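Local coordinates for glycosyl hydrolase family 62 protein (PDB 5B6T) that hydrolyses alpha-L-arabinofuranosidic bonds, probably removing arabinose side groups from arabinoxylan as other enzymes of glycoside hydrolase family 62 do, at residues 243-246 and 250-253; 52-57 and 113-118; 123-128 and 153-158. One frame throughout, in Å; residues are numbered along the deposited sequence.

Contact 1 (243-246 and 250-253); sequences SNPF and NNVA
Asn251 and Pro245 approach each other from opposite directions, the amide of one meeting CG of the other, with 3.8 Å between Asn251 ND2 and Pro245 CG. The same ND2 donates to Phe246 O at 3.1 Å, nearly straight at an N-H...O angle of 162°. The acceptor lies almost in the amide plane of Asn251, yet the donor stands well above the carbonyl plane of Phe246, off its lone pairs. The CB of Asn251 already points at 243-246, and with CG between the backbone N and the carbonyl carbon (chi1 75°) the amide reaches Pro245 and Phe246. Asparagine suits this place because one end of the amide donates while the other accepts: ND2 also reaches Phe5 O, and OD1 takes the backbone N-H of Arg248, tying down the turn between the segments. With an alanine here, Arg248 N and Phe5 O would probably each lose their side-chain partner and Phe246 O one of its two donors, so that the turn could shift. Asn250 likewise opposes Pro245, OD1 lying 3.7 Å from Pro245 CG, while its ND2 bonds to Glu242 O. Pro245 and Phe246 pack on Trp222 and Phe223 of strand 221-228. Strand 252-254 runs parallel to strand 7-9, whose Trp7 bonds to Phe246 O and meets the Phe246 ring edge-to-face; the loop thus bridges two blades of the five-bladed propeller, one joining N-terminal strand 7-9 to late strands.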
loop_
_atom_site.group_PDB
_atom_site.type_symbol
_atom_site.label_atom_id
_atom_site.label_comp_id
_atom_site.label_asym_id
_atom_site.label_seq_id
_atom_site.Cartn_x
_atom_site.Cartn_y
_atom_site.Cartn_z
ATOM N N SER A 243 -18.515 -11.552 -5.476
ATOM C CA SER A 243 -18.591 -12.475 -6.636
ATOM C C SER A 243 -17.797 -12.041 -7.885
ATOM O O SER A 243 -17.689 -12.789 -8.881
ATOM C CB SER A 243 -20.061 -12.690 -7.006
ATOM O OG SER A 243 -20.637 -11.468 -7.376
ATOM N N ASN A 244 -17.279 -10.816 -7.851
ATOM C CA ASN A 244 -16.398 -10.310 -8.886
ATOM C C ASN A 244 -15.379 -9.354 -8.246
ATOM O O ASN A 244 -15.487 -8.139 -8.366
ATOM C CB ASN A 244 -17.139 -9.658 -10.042
ATOM C CG ASN A 244 -16.194 -9.240 -11.133
ATOM O OD1 ASN A 244 -15.252 -9.979 -11.463
ATOM N ND2 ASN A 244 -16.409 -8.050 -11.694
ATOM N N PRO A 245 -14.402 -9.923 -7.533
ATOM C CA PRO A 245 -13.528 -9.096 -6.690
ATOM C C PRO A 245 -12.258 -8.692 -7.431
ATOM O O PRO A 245 -11.889 -9.329 -8.411
ATOM C CB PRO A 245 -13.198 -10.041 -5.546
ATOM C CG PRO A 245 -13.156 -11.397 -6.187
ATOM C CD PRO A 245 -14.258 -11.359 -7.213
ATOM N N PHE A 246 -11.531 -7.684 -6.945
ATOM C CA PHE A 246 -10.224 -7.474 -7.525
ATOM C C PHE A 246 -9.340 -8.650 -7.102
ATOM O O PHE A 246 -8.713 -9.296 -7.939
ATOM C CB PHE A 246 -9.613 -6.133 -7.103
ATOM C CG PHE A 246 -8.277 -5.907 -7.706
ATOM C CD1 PHE A 246 -8.156 -5.553 -9.052
ATOM C CD2 PHE A 246 -7.125 -6.088 -6.942
ATOM C CE1 PHE A 246 -6.897 -5.365 -9.629
ATOM C CE2 PHE A 246 -5.866 -5.924 -7.502
ATOM C CZ PHE A 246 -5.752 -5.553 -8.853
ATOM N N ASN A 250 -11.624 -16.250 -3.396
ATOM C CA ASN A 250 -12.357 -16.927 -4.470
ATOM C C ASN A 250 -11.884 -16.624 -5.884
ATOM O O ASN A 250 -12.450 -17.159 -6.846
ATOM C CB ASN A 250 -13.881 -16.730 -4.361
ATOM C CG ASN A 250 -14.300 -15.279 -4.555
ATOM O OD1 ASN A 250 -13.605 -14.396 -4.114
ATOM N ND2 ASN A 250 -15.446 -15.034 -5.180
ATOM N N ASN A 251 -10.877 -15.784 -6.046
ATOM C CA ASN A 251 -10.225 -15.683 -7.357
ATOM C C ASN A 251 -8.708 -15.818 -7.316
ATOM O O ASN A 251 -8.007 -15.387 -8.245
ATOM C CB ASN A 251 -10.651 -14.413 -8.139
ATOM C CG ASN A 251 -10.029 -13.132 -7.614
ATOM O OD1 ASN A 251 -9.533 -13.088 -6.501
ATOM N ND2 ASN A 251 -10.134 -12.059 -8.391
ATOM N N VAL A 252 -8.218 -16.409 -6.239
ATOM C CA VAL A 252 -6.793 -16.658 -6.057
ATOM C C VAL A 252 -6.520 -18.150 -5.957
ATOM O O VAL A 252 -6.941 -18.811 -5.002
ATOM C CB VAL A 252 -6.278 -15.951 -4.790
ATOM C CG1 VAL A 252 -4.859 -16.375 -4.456
ATOM C CG2 VAL A 252 -6.377 -14.426 -4.958
ATOM N N ALA A 253 -5.875 -18.660 -7.003
ATOM C CA ALA A 253 -5.309 -19.995 -7.023
ATOM C C ALA A 253 -3.957 -19.947 -6.335
ATOM O O ALA A 253 -3.332 -18.882 -6.267
ATOM C CB ALA A 253 -5.129 -20.469 -8.468
#

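Contact 2 (52-57 and 113-118); sequences LVYISF and NNPAGW
Asn113, which opens the loop segment, reaches Tyr54 through a water: Asn113 ND2 donates to water 1 at 2.8 Å, and the same water is hydrogen-bonded to Tyr54 OH, also at 2.8 Å. The water lies in the Tyr54 ring plane at its edge, while the Asn113 amide is nearly perpendicular to that ring, at 86°. A short polar amide suits this exposed position, since it can hold a water without packing against the ring. Next, Asn114 offers its carbonyl O to Gly117 N at 2.9 Å, closing the tight turn that carries Pro115. The proline, compact and rigid enough for a 3-10 turn against an aromatic, makes the apolar part of the contact: its CB and CG each come within 3.6 Å of Tyr54 CD2, and CB approaches the ring obliquely. With CG anti to the backbone N (chi1 168°), the Tyr54 ring extends from the strand toward the loop; its hydroxyl is also bonded to His39 ND1. The pairing joins strand 49-57 of one four-stranded antiparallel sheet to the loop before the last strand of the next, a contact between successive blades of the five-bladed beta-propeller of family 62.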
loop_
_atom_site.group_PDB
_atom_site.type_symbol
_atom_site.label_atom_id
_atom_site.label_comp_id
_atom_site.label_asym_id
_atom_site.label_seq_id
_atom_site.Cartn_x
_atom_site.Cartn_y
_atom_site.Cartn_z
ATOM N N LEU A 52 9.334 0.490 10.533
ATOM C CA LEU A 52 9.482 0.223 9.108
ATOM C C LEU A 52 10.795 -0.484 8.842
ATOM O O LEU A 52 11.802 -0.231 9.499
ATOM C CB LEU A 52 9.464 1.541 8.315
ATOM C CG LEU A 52 8.179 2.380 8.380
ATOM C CD1 LEU A 52 8.340 3.731 7.678
ATOM C CD2 LEU A 52 6.991 1.655 7.767
ATOM N N VAL A 53 10.760 -1.336 7.826
ATOM C CA VAL A 53 11.945 -2.077 7.395
ATOM C C VAL A 53 12.103 -1.979 5.864
ATOM O O VAL A 53 11.107 -1.912 5.121
ATOM C CB VAL A 53 11.860 -3.529 7.895
ATOM C CG1 VAL A 53 10.711 -4.277 7.259
ATOM C CG2 VAL A 53 13.196 -4.247 7.722
ATOM N N TYR A 54 13.369 -1.972 5.426
ATOM C CA TYR A 54 13.765 -1.970 4.039
ATOM C C TYR A 54 14.404 -3.324 3.731
ATOM O O TYR A 54 15.228 -3.840 4.521
ATOM C CB TYR A 54 14.761 -0.848 3.769
ATOM C CG TYR A 54 15.464 -0.914 2.444
ATOM C CD1 TYR A 54 14.785 -0.617 1.263
ATOM C CD2 TYR A 54 16.830 -1.215 2.344
ATOM C CE1 TYR A 54 15.417 -0.666 0.035
ATOM C CE2 TYR A 54 17.458 -1.275 1.111
ATOM C CZ TYR A 54 16.762 -0.977 -0.045
ATOM O OH TYR A 54 17.399 -1.021 -1.272
ATOM N N ILE A 55 13.961 -3.915 2.619
ATOM C CA ILE A 55 14.374 -5.241 2.196
ATOM C C ILE A 55 14.720 -5.167 0.717
ATOM O O ILE A 55 13.946 -4.624 -0.046
ATOM C CB ILE A 55 13.231 -6.259 2.397
ATOM C CG1 ILE A 55 12.596 -6.121 3.801
ATOM C CG2 ILE A 55 13.737 -7.681 2.137
ATOM C CD1 ILE A 55 11.319 -6.942 3.990
ATOM N N SER A 56 15.874 -5.687 0.295
ATOM C CA SER A 56 16.211 -5.644 -1.114
ATOM C C SER A 56 16.808 -6.978 -1.558
ATOM O O SER A 56 17.474 -7.661 -0.787
ATOM C CB SER A 56 17.137 -4.456 -1.413
ATOM O OG SER A 56 17.503 -4.348 -2.784
ATOM N N PHE A 57 16.514 -7.338 -2.794
ATOM C CA PHE A 57 16.898 -8.643 -3.339
ATOM C C PHE A 57 16.817 -8.580 -4.862
ATOM O O PHE A 57 16.051 -7.800 -5.440
ATOM C CB PHE A 57 15.985 -9.766 -2.784
ATOM C CG PHE A 57 14.521 -9.439 -2.802
ATOM C CD1 PHE A 57 13.935 -8.775 -1.745
ATOM C CD2 PHE A 57 13.731 -9.793 -3.893
ATOM C CE1 PHE A 57 12.600 -8.456 -1.773
ATOM C CE2 PHE A 57 12.395 -9.479 -3.926
ATOM C CZ PHE A 57 11.826 -8.810 -2.857
ATOM N N ASN A 113 19.041 3.104 -2.552
ATOM C CA ASN A 113 20.033 2.124 -2.090
ATOM C C ASN A 113 20.735 2.475 -0.794
ATOM O O ASN A 113 21.596 1.727 -0.349
ATOM C CB ASN A 113 21.085 1.869 -3.183
ATOM C CG ASN A 113 20.577 0.947 -4.252
ATOM O OD1 ASN A 113 20.445 1.339 -5.397
ATOM N ND2 ASN A 113 20.301 -0.292 -3.877
ATOM N N ASN A 114 20.395 3.623 -0.191
ATOM C CA ASN A 114 20.969 4.017 1.093
ATOM C C ASN A 114 19.896 4.075 2.164
ATOM O O ASN A 114 19.427 5.151 2.515
ATOM C CB ASN A 114 21.677 5.386 1.000
ATOM C CG ASN A 114 22.417 5.707 2.261
ATOM O OD1 ASN A 114 22.869 4.782 2.960
ATOM N ND2 ASN A 114 22.519 6.989 2.604
ATOM N N PRO A 115 19.542 2.923 2.751
ATOM C CA PRO A 115 18.471 2.980 3.739
ATOM C C PRO A 115 18.830 3.830 4.961
ATOM O O PRO A 115 17.938 4.389 5.617
ATOM C CB PRO A 115 18.275 1.514 4.114
ATOM C CG PRO A 115 19.538 0.800 3.676
ATOM C CD PRO A 115 19.940 1.540 2.434
ATOM N N ALA A 116 20.115 3.974 5.255
ATOM C CA ALA A 116 20.531 4.804 6.386
ATOM C C ALA A 116 20.217 6.285 6.199
ATOM O O ALA A 116 20.255 7.045 7.187
ATOM C CB ALA A 116 22.025 4.626 6.650
ATOM N N GLY A 117 19.885 6.714 4.971
ATOM C CA GLY A 117 19.687 8.119 4.603
ATOM C C GLY A 117 18.292 8.681 4.765
ATOM O O GLY A 117 18.100 9.889 4.627
ATOM N N TRP A 118 17.307 7.843 5.069
ATOM C CA TRP A 118 15.936 8.375 5.185
ATOM C C TRP A 118 15.798 9.369 6.324
ATOM O O TRP A 118 16.149 9.087 7.481
ATOM C CB TRP A 118 14.946 7.241 5.329
ATOM C CG TRP A 118 14.825 6.423 4.066
ATOM C CD1 TRP A 118 15.364 5.183 3.824
ATOM C CD2 TRP A 118 14.143 6.799 2.869
ATOM N NE1 TRP A 118 15.061 4.769 2.556
ATOM C CE2 TRP A 118 14.307 5.745 1.941
ATOM C CE3 TRP A 118 13.394 7.913 2.500
ATOM C CZ2 TRP A 118 13.751 5.789 0.660
ATOM C CZ3 TRP A 118 12.847 7.970 1.238
ATOM C CH2 TRP A 118 12.993 6.885 0.339
HETATM O O HOH W 1 19.853 -2.235 -1.907
#

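Contact 3 (123-128 and 153-158); sequences TFYSGM and CHLFSS
The rings of Phe124 and Tyr125 both meet one methyl of Leu155, and both meet it obliquely. Leu155 CD2 lies 3.7 Å from Phe124 CB and 3.6 Å from Tyr125 CE2, so a single branch of the leucine serves two consecutive aromatics. On the strand, chi1 of 174° carries Leu155 CG toward the loop, and chi2 of 60° sets CD2 as the methyl that touches. Tyr125 comes from the opposite direction, and its OH also lies 3.7 Å from Leu155 CD2. The Phe124 ring also meets the rings of Tyr106 and Phe178. A phenylalanine suits this place among aromatic and aliphatic side chains, whereas a tyrosine suits the next, where the ring packs and its hydroxyl finds polar partners. That hydroxyl is bonded to Ser167 OG and, at 3.1 Å, to water 2. The water donates to Leu155 O at 2.9 Å and is also hydrogen-bonded to Ser157 OG. At the end of strand 122-123, Thr123 OG1 donates to Tyr125 O at 2.9 Å, bracing the backbone. Apolar packing on one methyl of a branched side chain is thus combined with a water linking tyrosine to strand, satisfying polar atoms within a largely buried join between successive propeller blades.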
loop_
_atom_site.group_PDB
_atom_site.type_symbol
_atom_site.label_atom_id
_atom_site.label_comp_id
_atom_site.label_asym_id
_atom_site.label_seq_id
_atom_site.Cartn_x
_atom_site.Cartn_y
_atom_site.Cartn_z
ATOM N N THR A 123 5.602 16.227 8.256
ATOM C CA THR A 123 4.194 15.946 8.005
ATOM C C THR A 123 3.598 16.813 6.881
ATOM O O THR A 123 4.081 17.922 6.622
ATOM C CB THR A 123 3.346 16.072 9.264
ATOM O OG1 THR A 123 3.442 17.404 9.770
ATOM C CG2 THR A 123 3.803 15.088 10.327
ATOM N N PHE A 124 2.578 16.265 6.210
ATOM C CA PHE A 124 1.895 16.933 5.113
ATOM C C PHE A 124 0.827 17.916 5.619
ATOM O O PHE A 124 0.324 18.759 4.856
ATOM C CB PHE A 124 1.203 15.874 4.234
ATOM C CG PHE A 124 2.119 15.049 3.380
ATOM C CD1 PHE A 124 2.853 15.626 2.356
ATOM C CD2 PHE A 124 2.234 13.663 3.579
ATOM C CE1 PHE A 124 3.657 14.873 1.542
ATOM C CE2 PHE A 124 3.045 12.893 2.744
ATOM C CZ PHE A 124 3.761 13.508 1.732
ATOM N N TYR A 125 0.400 17.755 6.872
ATOM C CA TYR A 125 -0.570 18.644 7.490
ATOM C C TYR A 125 -0.064 19.027 8.876
ATOM O O TYR A 125 0.698 18.306 9.478
ATOM C CB TYR A 125 -1.907 17.935 7.701
ATOM C CG TYR A 125 -2.560 17.279 6.480
ATOM C CD1 TYR A 125 -3.402 17.998 5.646
ATOM C CD2 TYR A 125 -2.412 15.920 6.246
ATOM C CE1 TYR A 125 -4.025 17.380 4.583
ATOM C CE2 TYR A 125 -3.037 15.292 5.206
ATOM C CZ TYR A 125 -3.849 16.002 4.385
ATOM O OH TYR A 125 -4.500 15.352 3.355
ATOM N N SER A 126 -0.591 20.111 9.423
ATOM C CA SER A 126 -0.218 20.503 10.783
ATOM C C SER A 126 -0.852 19.610 11.883
ATOM O O SER A 126 -0.354 19.527 13.007
ATOM C CB SER A 126 -0.524 22.004 10.978
ATOM O OG SER A 126 -1.931 22.191 11.036
ATOM N N GLY A 127 -1.908 18.885 11.538
ATOM C CA GLY A 127 -2.588 17.975 12.442
ATOM C C GLY A 127 -3.662 17.277 11.637
ATOM O O GLY A 127 -3.768 17.508 10.447
ATOM N N MET A 128 -4.469 16.455 12.279
ATOM C CA MET A 128 -5.545 15.779 11.589
ATOM C C MET A 128 -6.545 16.802 11.063
ATOM O O MET A 128 -7.069 17.592 11.837
ATOM C CB MET A 128 -6.247 14.797 12.501
ATOM C CG MET A 128 -7.205 13.872 11.768
ATOM S SD MET A 128 -8.043 12.666 12.807
ATOM C CE MET A 128 -6.641 11.707 13.413
ATOM N N CYS A 153 -0.551 17.064 -7.313
ATOM C CA CYS A 153 -0.296 15.924 -6.460
ATOM C C CYS A 153 -1.486 15.703 -5.561
ATOM O O CYS A 153 -2.102 16.674 -5.098
ATOM C CB CYS A 153 0.943 16.167 -5.601
ATOM S SG CYS A 153 2.420 16.401 -6.609
ATOM N N HIS A 154 -1.831 14.433 -5.370
ATOM C CA HIS A 154 -2.965 14.035 -4.549
ATOM C C HIS A 154 -2.487 13.177 -3.393
ATOM O O HIS A 154 -1.607 12.331 -3.573
ATOM C CB HIS A 154 -4.007 13.249 -5.386
ATOM C CG HIS A 154 -4.512 14.020 -6.574
ATOM N ND1 HIS A 154 -5.690 14.729 -6.544
ATOM C CD2 HIS A 154 -3.996 14.197 -7.808
ATOM C CE1 HIS A 154 -5.864 15.330 -7.713
ATOM N NE2 HIS A 154 -4.863 14.995 -8.503
ATOM N N LEU A 155 -3.098 13.374 -2.243
ATOM C CA LEU A 155 -2.769 12.608 -1.058
ATOM C C LEU A 155 -4.045 11.959 -0.530
ATOM O O LEU A 155 -4.987 12.641 -0.077
ATOM C CB LEU A 155 -2.126 13.525 -0.007
ATOM C CG LEU A 155 -1.840 12.891 1.367
ATOM C CD1 LEU A 155 -0.882 11.709 1.262
ATOM C CD2 LEU A 155 -1.293 13.914 2.344
ATOM N N PHE A 156 -4.090 10.642 -0.647
ATOM C CA PHE A 156 -5.210 9.856 -0.174
ATOM C C PHE A 156 -4.923 9.280 1.203
ATOM O O PHE A 156 -3.790 8.965 1.547
ATOM C CB PHE A 156 -5.498 8.684 -1.127
ATOM C CG PHE A 156 -6.040 9.096 -2.472
ATOM C CD1 PHE A 156 -5.195 9.502 -3.528
ATOM C CD2 PHE A 156 -7.396 9.069 -2.688
ATOM C CE1 PHE A 156 -5.732 9.858 -4.756
ATOM C CE2 PHE A 156 -7.918 9.414 -3.912
ATOM C CZ PHE A 156 -7.091 9.804 -4.941
ATOM N N SER A 157 -5.983 9.055 1.966
ATOM C CA SER A 157 -5.890 8.426 3.267
ATOM C C SER A 157 -7.262 7.851 3.663
ATOM O O SER A 157 -8.310 8.234 3.117
ATOM C CB SER A 157 -5.351 9.441 4.298
ATOM O OG SER A 157 -6.282 10.475 4.570
ATOM N N SER A 158 -7.230 6.941 4.635
ATOM C CA SER A 158 -8.402 6.271 5.156
ATOM C C SER A 158 -8.605 6.507 6.648
ATOM O O SER A 158 -7.703 6.939 7.340
ATOM C CB SER A 158 -8.243 4.762 4.910
ATOM O OG SER A 158 -8.235 4.503 3.537
HETATM O O HOH W 2 -5.759 12.631 2.706
#

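Overall arrangement
Contacts 1 and 3 are largely buried, whereas contact 2 is only partly buried; contact 1 nevertheless has exposed residues in Ser243 and Asn250. No two contacts share a strand. Contacts 2 and 3 each set a strand of one antiparallel sheet against residues flanking strand 122-123, one on each side of it, and their centres are about 23 Å apart. Contact 1, its centre about 33 Å from that of contact 2 and about 32 Å from that of contact 3, lies across the chain's centre from both and joins a loop to an edge strand. Its chemistry differs accordingly: a direct amide-to-backbone bond stabilises a local turn, while the others pair apolar contact with a bridging water at a tyrosine hydroxyl.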